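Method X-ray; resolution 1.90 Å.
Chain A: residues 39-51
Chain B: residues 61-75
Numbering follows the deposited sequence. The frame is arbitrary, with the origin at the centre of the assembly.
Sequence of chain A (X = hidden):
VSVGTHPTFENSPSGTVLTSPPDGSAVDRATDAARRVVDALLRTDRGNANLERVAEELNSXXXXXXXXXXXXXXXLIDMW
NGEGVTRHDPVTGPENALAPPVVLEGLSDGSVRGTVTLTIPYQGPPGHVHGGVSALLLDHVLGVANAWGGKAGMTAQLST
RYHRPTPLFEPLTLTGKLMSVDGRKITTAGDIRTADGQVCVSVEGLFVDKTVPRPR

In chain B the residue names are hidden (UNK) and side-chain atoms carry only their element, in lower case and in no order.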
ATOM      1  N   ASP A  39       0.321  10.028  -9.556  1.00 35.41           N
ATOM      2  CA  ASP A  39      -1.078  10.449  -9.606  1.00 36.06           C
ATOM      3  C   ASP A  39      -1.500  10.800 -11.036  1.00 35.64           C
ATOM      4  O   ASP A  39      -2.572  10.395 -11.504  1.00 37.14           O
ATOM      5  CB  ASP A  39      -1.290  11.626  -8.647  1.00 36.66           C
ATOM      6  CG  ASP A  39      -2.757  11.958  -8.431  1.00 37.58           C
ATOM      7  OD1 ASP A  39      -3.363  12.545  -9.353  1.00 40.59           O
ATOM      8  OD2 ASP A  39      -3.307  11.649  -7.347  1.00 37.97           O
ATOM      9  N   ALA A  40      -0.642  11.522 -11.747  1.00 35.10           N
ATOM     10  CA  ALA A  40      -0.967  11.983 -13.085  1.00 35.19           C
ATOM     11  C   ALA A  40      -1.152  10.831 -14.051  1.00 35.07           C
ATOM     12  O   ALA A  40      -2.050  10.860 -14.889  1.00 34.72           O
ATOM     13  CB  ALA A  40       0.111  12.969 -13.602  1.00 35.43           C
ATOM     14  N   LEU A  41      -0.305   9.818 -13.932  1.00 35.66           N
ATOM     15  CA  LEU A  41      -0.395   8.624 -14.770  1.00 36.68           C
ATOM     16  C   LEU A  41      -1.763   7.941 -14.738  1.00 37.60           C
ATOM     17  O   LEU A  41      -2.197   7.359 -15.733  1.00 38.40           O
ATOM     18  CB  LEU A  41       0.734   7.636 -14.402  1.00 36.92           C
ATOM     19  CG  LEU A  41       2.118   7.961 -14.978  1.00 37.70           C
ATOM     20  CD1 LEU A  41       3.191   7.100 -14.320  1.00 37.03           C
ATOM     21  CD2 LEU A  41       2.160   7.727 -16.512  1.00 38.17           C
ATOM     22  N   LEU A  42      -2.458   8.019 -13.606  1.00 38.06           N
ATOM     23  CA  LEU A  42      -3.773   7.402 -13.474  1.00 38.07           C
ATOM     24  C   LEU A  42      -4.901   8.217 -14.109  1.00 38.52           C
ATOM     25  O   LEU A  42      -5.999   7.697 -14.324  1.00 38.83           O
ATOM     26  CB  LEU A  42      -4.088   7.111 -12.000  1.00 38.44           C
ATOM     27  CG  LEU A  42      -3.333   5.894 -11.429  1.00 38.30           C
ATOM     28  CD1 LEU A  42      -3.218   5.984  -9.929  1.00 37.75           C
ATOM     29  CD2 LEU A  42      -4.021   4.597 -11.830  1.00 37.79           C
ATOM     30  N   ARG A  43      -4.615   9.482 -14.410  1.00 38.52           N
ATOM     31  CA  ARG A  43      -5.603  10.419 -14.963  1.00 39.06           C
ATOM     32  C   ARG A  43      -5.337  10.781 -16.428  1.00 38.51           C
ATOM     33  O   ARG A  43      -6.167  11.410 -17.089  1.00 39.16           O
ATOM     34  CB  ARG A  43      -5.586  11.723 -14.157  1.00 39.15           C
ATOM     35  CG  ARG A  43      -6.004  11.598 -12.716  1.00 40.57           C
ATOM     36  CD  ARG A  43      -6.277  12.973 -12.140  1.00 45.14           C
ATOM     37  NE  ARG A  43      -7.336  12.932 -11.129  1.00 48.04           N
ATOM     38  CZ  ARG A  43      -7.113  12.834  -9.822  1.00 49.20           C
ATOM     39  NH1 ARG A  43      -5.863  12.783  -9.369  1.00 50.63           N
ATOM     40  NH2 ARG A  43      -8.128  12.788  -8.969  1.00 45.57           N
ATOM     41  N   THR A  44      -4.180  10.409 -16.940  1.00 37.87           N
ATOM     42  CA  THR A  44      -3.722  10.974 -18.214  1.00 36.85           C
ATOM     43  C   THR A  44      -4.295  10.268 -19.460  1.00 37.16           C
ATOM     44  O   THR A  44      -4.821   9.154 -19.371  1.00 37.39           O
ATOM     45  CB  THR A  44      -2.176  11.039 -18.256  1.00 36.54           C
ATOM     46  OG1 THR A  44      -1.758  12.013 -19.225  1.00 33.85           O
ATOM     47  CG2 THR A  44      -1.579   9.673 -18.578  1.00 36.28           C
ATOM     48  N   ASP A  45      -4.163  10.908 -20.620  1.00 37.15           N
ATOM     49  CA  ASP A  45      -4.608  10.322 -21.880  1.00 37.60           C
ATOM     50  C   ASP A  45      -3.711   9.153 -22.293  1.00 38.00           C
ATOM     51  O   ASP A  45      -2.542   9.342 -22.662  1.00 38.01           O
ATOM     52  CB  ASP A  45      -4.621  11.380 -22.984  1.00 37.52           C
ATOM     53  CG  ASP A  45      -5.113  10.833 -24.318  1.00 38.66           C
ATOM     54  OD1 ASP A  45      -5.429   9.625 -24.415  1.00 36.86           O
ATOM     55  OD2 ASP A  45      -5.182  11.623 -25.273  1.00 41.20           O
ATOM     56  N   ARG A  46      -4.264   7.949 -22.269  1.00 37.76           N
ATOM     57  CA  ARG A  46      -3.502   6.760 -22.661  1.00 38.88           C
ATOM     58  C   ARG A  46      -3.089   6.796 -24.146  1.00 37.89           C
ATOM     59  O   ARG A  46      -2.106   6.167 -24.542  1.00 37.82           O
ATOM     60  CB  ARG A  46      -4.287   5.493 -22.289  1.00 39.44           C
ATOM     61  CG  ARG A  46      -4.636   5.490 -20.778  1.00 40.79           C
ATOM     62  CD  ARG A  46      -5.479   4.312 -20.280  1.00 42.07           C
ATOM     63  NE  ARG A  46      -5.112   4.040 -18.889  1.00 49.46           N
ATOM     64  CZ  ARG A  46      -5.926   4.119 -17.837  1.00 51.68           C
ATOM     65  NH1 ARG A  46      -7.213   4.434 -17.995  1.00 53.32           N
ATOM     66  NH2 ARG A  46      -5.439   3.852 -16.621  1.00 50.72           N
ATOM     67  N   GLY A  47      -3.823   7.567 -24.946  1.00 36.66           N
ATOM     68  CA  GLY A  47      -3.560   7.677 -26.381  1.00 36.05           C
ATOM     69  C   GLY A  47      -2.535   8.732 -26.745  1.00 35.28           C
ATOM     70  O   GLY A  47      -2.163   8.859 -27.902  1.00 35.08           O
ATOM     71  N   ASN A  48      -2.059   9.479 -25.752  1.00 35.03           N
ATOM     72  CA  ASN A  48      -1.107  10.558 -25.967  1.00 34.22           C
ATOM     73  C   ASN A  48       0.224  10.014 -26.512  1.00 34.37           C
ATOM     74  O   ASN A  48       0.924   9.247 -25.828  1.00 33.28           O
ATOM     75  CB  ASN A  48      -0.923  11.332 -24.653  1.00 34.44           C
ATOM     76  CG  ASN A  48       0.143  12.426 -24.728  1.00 34.47           C
ATOM     77  OD1 ASN A  48       0.589  12.813 -25.803  1.00 34.06           O
ATOM     78  ND2 ASN A  48       0.570  12.912 -23.556  1.00 34.22           N
ATOM     79  N   ALA A  49       0.553  10.409 -27.743  1.00 33.53           N
ATOM     80  CA  ALA A  49       1.755   9.913 -28.409  1.00 34.78           C
ATOM     81  C   ALA A  49       3.048  10.272 -27.655  1.00 34.99           C
ATOM     82  O   ALA A  49       4.039   9.541 -27.726  1.00 35.46           O
ATOM     83  CB  ALA A  49       1.822  10.404 -29.841  1.00 34.75           C
ATOM     84  N   ASN A  50       3.027  11.387 -26.934  1.00 34.67           N
ATOM     85  CA  ASN A  50       4.181  11.797 -26.109  1.00 35.05           C
ATOM     86  C   ASN A  50       4.585  10.841 -24.984  1.00 35.30           C
ATOM     87  O   ASN A  50       5.701  10.955 -24.443  1.00 35.09           O
ATOM     88  CB  ASN A  50       3.922  13.165 -25.491  1.00 35.43           C
ATOM     89  CG  ASN A  50       3.753  14.240 -26.521  1.00 35.75           C
ATOM     90  OD1 ASN A  50       2.631  14.626 -26.845  1.00 37.00           O
ATOM     91  ND2 ASN A  50       4.855  14.712 -27.062  1.00 30.32           N
ATOM     92  N   LEU A  51       3.701   9.912 -24.617  1.00 35.53           N
ATOM     93  CA  LEU A  51       4.025   8.941 -23.570  1.00 35.62           C
ATOM     94  C   LEU A  51       5.250   8.117 -23.941  1.00 35.78           C
ATOM     95  O   LEU A  51       5.955   7.614 -23.074  1.00 35.98           O
ATOM     96  CB  LEU A  51       2.838   8.020 -23.274  1.00 35.56           C
ATOM     97  CG  LEU A  51       1.672   8.638 -22.519  1.00 35.45           C
ATOM     98  CD1 LEU A  51       0.501   7.674 -22.504  1.00 34.47           C
ATOM     99  CD2 LEU A  51       2.074   8.983 -21.086  1.00 36.70           C
TER
ATOM    100  N   UNK B  61       7.447  16.602 -16.232  1.00 36.30           N
ATOM    101  CA  UNK B  61       6.741  15.404 -16.703  1.00 37.00           C
ATOM    102  C   UNK B  61       5.319  15.331 -16.168  1.00 37.41           C
ATOM    103  O   UNK B  61       4.372  15.065 -16.927  1.00 37.69           O
ATOM    104  c   UNK B  61       8.770  14.026 -17.188  1.00 37.17           C
ATOM    105  c   UNK B  61       6.590  12.905 -16.657  1.00 37.67           C
ATOM    106  c   UNK B  61       7.486  14.116 -16.362  1.00 36.62           C
ATOM    107  c   UNK B  61       9.796  12.979 -16.686  1.00 38.89           C
ATOM    108  N   UNK B  62       5.156  15.576 -14.873  1.00 37.16           N
ATOM    109  CA  UNK B  62       3.817  15.545 -14.271  1.00 37.01           C
ATOM    110  C   UNK B  62       2.894  16.603 -14.876  1.00 37.38           C
ATOM    111  O   UNK B  62       1.703  16.341 -15.097  1.00 38.14           O
ATOM    112  c   UNK B  62       3.914  15.733 -12.784  1.00 36.72           C
ATOM    113  N   UNK B  63       3.432  17.800 -15.112  1.00 36.71           N
ATOM    114  CA  UNK B  63       2.665  18.882 -15.738  1.00 37.13           C
ATOM    115  C   UNK B  63       2.145  18.474 -17.111  1.00 37.27           C
ATOM    116  O   UNK B  63       0.970  18.690 -17.425  1.00 37.16           O
ATOM    117  N   UNK B  64       3.015  17.865 -17.915  1.00 37.27           N
ATOM    118  CA  UNK B  64       2.629  17.340 -19.227  1.00 37.27           C
ATOM    119  C   UNK B  64       1.464  16.338 -19.095  1.00 37.36           C
ATOM    120  O   UNK B  64       0.436  16.448 -19.781  1.00 37.97           O
ATOM    121  c   UNK B  64       3.815  16.623 -19.916  1.00 36.74           C
ATOM    122  n   UNK B  64       3.075  16.125 -23.481  1.00 39.40           N
ATOM    123  c   UNK B  64       3.505  16.226 -21.329  1.00 37.54           C
ATOM    124  n   UNK B  64       3.053  14.968 -21.674  1.00 39.51           N
ATOM    125  c   UNK B  64       3.511  16.950 -22.472  1.00 36.33           C
ATOM    126  c   UNK B  64       2.802  14.937 -22.976  1.00 36.29           C
ATOM    127  N   UNK B  65       1.640  15.349 -18.233  1.00 37.13           N
ATOM    128  CA  UNK B  65       0.612  14.317 -18.005  1.00 36.86           C
ATOM    129  C   UNK B  65      -0.720  14.914 -17.590  1.00 37.16           C
ATOM    130  O   UNK B  65      -1.789  14.491 -18.066  1.00 37.21           O
ATOM    131  c   UNK B  65       2.254  11.884 -18.687  1.00 37.08           C
ATOM    132  c   UNK B  65       1.070  13.308 -16.953  1.00 34.87           C
ATOM    133  c   UNK B  65       2.754  11.575 -16.214  1.00 36.28           C
ATOM    134  c   UNK B  65       2.364  12.567 -17.320  1.00 36.35           C
ATOM    135  N   UNK B  66      -0.647  15.898 -16.707  1.00 37.97           N
ATOM    136  CA  UNK B  66      -1.847  16.599 -16.244  1.00 38.95           C
ATOM    137  C   UNK B  66      -2.559  17.331 -17.370  1.00 39.21           C
ATOM    138  O   UNK B  66      -3.779  17.366 -17.416  1.00 38.81           O
ATOM    139  c   UNK B  66      -1.182  16.871 -13.781  1.00 38.62           C
ATOM    140  c   UNK B  66      -0.348  17.732 -12.841  1.00 40.65           C
ATOM    141  o   UNK B  66      -0.143  18.946 -13.143  1.00 37.39           O
ATOM    142  c   UNK B  66      -1.484  17.567 -15.120  1.00 39.37           C
ATOM    143  o   UNK B  66       0.111  17.176 -11.806  1.00 40.16           O
ATOM    144  N   UNK B  67      -1.788  17.914 -18.283  1.00 39.73           N
ATOM    145  CA  UNK B  67      -2.366  18.721 -19.343  1.00 40.67           C
ATOM    146  C   UNK B  67      -2.919  17.875 -20.477  1.00 40.80           C
ATOM    147  O   UNK B  67      -3.600  18.395 -21.356  1.00 40.62           O
ATOM    148  c   UNK B  67      -1.345  19.736 -19.868  1.00 40.84           C
ATOM    149  c   UNK B  67      -2.292  21.443 -18.294  1.00 48.06           C
ATOM    150  o   UNK B  67      -2.601  21.131 -17.119  1.00 50.06           O
ATOM    151  c   UNK B  67      -1.041  20.849 -18.885  1.00 43.53           C
ATOM    152  o   UNK B  67      -2.974  22.214 -19.002  1.00 49.79           O
ATOM    153  N   UNK B  68      -2.616  16.579 -20.471  1.00 40.36           N
ATOM    154  CA  UNK B  68      -3.134  15.671 -21.497  1.00 40.65           C
ATOM    155  C   UNK B  68      -4.167  14.661 -20.937  1.00 40.82           C
ATOM    156  O   UNK B  68      -3.861  13.503 -20.670  1.00 40.54           O
ATOM    157  c   UNK B  68      -1.302  16.326 -24.433  1.00 39.72           C
ATOM    158  n   UNK B  68      -0.383  17.321 -24.675  1.00 39.40           N
ATOM    159  c   UNK B  68      -1.974  15.022 -22.281  1.00 40.50           C
ATOM    160  c   UNK B  68      -1.207  16.003 -23.119  1.00 40.57           C
ATOM    161  c   UNK B  68       0.240  17.610 -23.546  1.00 39.07           C
ATOM    162  n   UNK B  68      -0.244  16.837 -22.591  1.00 39.04           N
ATOM    163  N   UNK B  69      -5.396  15.143 -20.768  1.00 41.60           N
ATOM    164  CA  UNK B  69      -6.508  14.350 -20.236  1.00 42.74           C
ATOM    165  C   UNK B  69      -7.168  13.538 -21.355  1.00 43.36           C
ATOM    166  O   UNK B  69      -7.213  13.998 -22.495  1.00 43.25           O
ATOM    167  c   UNK B  69      -7.525  15.277 -19.598  1.00 42.65           C
ATOM    168  N   UNK B  70      -7.705  12.343 -21.039  1.00 44.23           N
ATOM    169  CA  UNK B  70      -8.319  11.588 -22.126  1.00 45.08           C
ATOM    170  C   UNK B  70      -9.688  12.173 -22.467  1.00 46.05           C
ATOM    171  O   UNK B  70     -10.400  12.640 -21.571  1.00 45.76           O
ATOM    172  c   UNK B  70      -7.826  11.654 -19.743  1.00 44.49           C
ATOM    173  c   UNK B  70      -8.454  10.175 -21.557  1.00 44.84           C
ATOM    174  c   UNK B  70      -8.503  10.346 -20.089  1.00 45.20           C
ATOM    175  N   UNK B  71     -10.026  12.160 -23.755  1.00 47.36           N
ATOM    176  CA  UNK B  71     -11.313  12.658 -24.244  1.00 48.60           C
ATOM    177  C   UNK B  71     -12.472  11.826 -23.687  1.00 49.48           C
ATOM    178  O   UNK B  71     -13.510  12.370 -23.287  1.00 49.43           O
ATOM    179  c   UNK B  71     -11.330  12.663 -25.768  1.00 48.53           C
ATOM    180  N   UNK B  72     -12.280  10.508 -23.665  1.00 50.76           N
ATOM    181  CA  UNK B  72     -13.251   9.581 -23.091  1.00 52.30           C
ATOM    182  C   UNK B  72     -12.601   8.779 -21.958  1.00 53.19           C
ATOM    183  O   UNK B  72     -11.618   8.051 -22.154  1.00 52.99           O
ATOM    184  c   UNK B  72     -14.685   7.492 -23.551  1.00 52.37           C
ATOM    185  c   UNK B  72     -13.006   8.251 -25.276  1.00 53.07           C
ATOM    186  c   UNK B  72     -13.969   8.693 -24.180  1.00 52.43           C
ATOM    187  N   UNK B  73     -13.135   8.968 -20.758  1.00 54.47           N
ATOM    188  CA  UNK B  73     -12.603   8.315 -19.577  1.00 55.66           C
ATOM    189  C   UNK B  73     -13.075   6.866 -19.542  1.00 56.47           C
ATOM    190  O   UNK B  73     -14.236   6.580 -19.851  1.00 56.75           O
ATOM    191  c   UNK B  73     -13.042   9.054 -18.316  1.00 55.72           C
ATOM    192  N   UNK B  74     -12.160   5.964 -19.190  1.00 57.49           N
ATOM    193  CA  UNK B  74     -12.491   4.556 -18.971  1.00 58.40           C
ATOM    194  C   UNK B  74     -13.255   4.442 -17.663  1.00 58.18           C
ATOM    195  O   UNK B  74     -12.923   5.132 -16.694  1.00 58.59           O
ATOM    196  c   UNK B  74      -9.235   2.648 -20.097  1.00 59.68           C
ATOM    197  o   UNK B  74      -9.145   1.873 -19.112  1.00 61.18           O
ATOM    198  c   UNK B  74     -11.220   3.706 -18.886  1.00 58.29           C
ATOM    199  o   UNK B  74      -8.373   2.694 -21.007  1.00 60.89           O
ATOM    200  c   UNK B  74     -10.451   3.570 -20.205  1.00 59.71           C
ATOM    201  N   UNK B  75     -14.273   3.583 -17.634  1.00 57.99           N
ATOM    202  CA  UNK B  75     -15.019   3.332 -16.407  1.00 57.67           C
ATOM    203  C   UNK B  75     -14.118   2.671 -15.368  1.00 57.19           C
ATOM    204  O   UNK B  75     -13.096   2.049 -15.702  1.00 57.30           O
ATOM    205  c   UNK B  75     -16.274   2.476 -16.656  1.00 57.78           C
ATOM    206  n   UNK B  75     -20.002   3.326 -16.881  1.00 62.70           N
ATOM    207  c   UNK B  75     -21.252   2.976 -16.583  1.00 63.23           C
ATOM    208  c   UNK B  75     -17.528   3.284 -16.972  1.00 59.18           C
ATOM    209  n   UNK B  75     -22.268   3.719 -17.009  1.00 64.24           N
ATOM    210  c   UNK B  75     -18.798   2.594 -16.474  1.00 60.99           C
ATOM    211  n   UNK B  75     -21.499   1.890 -15.862  1.00 64.30           N
TER
HETATM  212  O   HOH W   1      -3.087  13.582 -15.360  1.00 43.72           O

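Position 61 of chain B carries four carbons, forked at the first with one arm two carbons long, and stays out of reach of chain A; it is Ile61(B). A lone carbon at position 62 makes Ala62(B), whose O lies 4.0 Å from Ala40(A) CB. Position 63 has no side-chain atoms and is Gly63(B).

At position 64 one carbon leads to a five-membered ring of three carbons and two nitrogens, lying against Asn48(A) and Asn50(A). This is His64(B); its CE1 is 3.1 Å from Asn48(A) ND2 and 3.3 Å from Asn50(A) CB.

Position 65 has four carbons forked at the second, pointing toward chain A among apolar side chains: Leu65(B). Its CB packs on Ala40(A) CB at 3.5 Å, its CD1 on Leu41(A) CG at 3.9 Å and its CD2 on Leu51(A) CD2 at 3.8 Å.

Positions 66 and 67 each show three carbons, the third bearing two oxygens, and both point away from chain A. The first, Glu66(B), still brings CG to 4.1 Å from Ala40(A) CB; the second, Glu67(B), makes no contact.

Position 68 again has one carbon leading to a five-membered ring of three carbons and two nitrogens, and its side chain lies against Asn48(A); it is His68(B). Its ND1 donates to His64(B) O (2.9 Å), tying the ring back to the helix, while its CB lies 3.5 Å from Asn48(A) ND2.

Position 69, one carbon pointing away, is Ala69(B). At position 70 three carbons close a ring onto the backbone N, giving Pro70(B), whose CD sits 3.1 Å from Arg43(A) O. One carbon at position 71 is Ala71(B), a carbon carrying two more at position 72 is Val72(B), and one carbon at position 73 is Ala73(B). None of these three touches chain A.

Position 74 has three carbons ending in two oxygens beside Arg46(A). As Glu74(B), it forms a salt bridge, OE1 to Arg46(A) NH1 at 3.4 Å, but the oxygen lies well out of the guanidinium plane, so charge alone links them. Three carbons, a nitrogen and a carbon with two further nitrogens identify position 75 as Arg75(B), out of reach.

The contact combines apolar packing around Leu65(B) with polar anchoring where the helix of chain B ends. The helix axes run in similar directions, 23° apart, and come within 8.5 Å of each other; Ala40(A), pointing toward chain B, packs in this contact. Asp45(A) N donates to His68(B) O at 2.6 Å, while Thr44(A) OG1 lies 2.7 Å from Leu65(B) O and 3.0 Å from His68(B) O. A water bridges Ala40(A) O (3.0 Å) and Leu65(B) O (3.1 Å), donating to both.

Chain B, residues 61-75: IAGHLEEHAPAVAER
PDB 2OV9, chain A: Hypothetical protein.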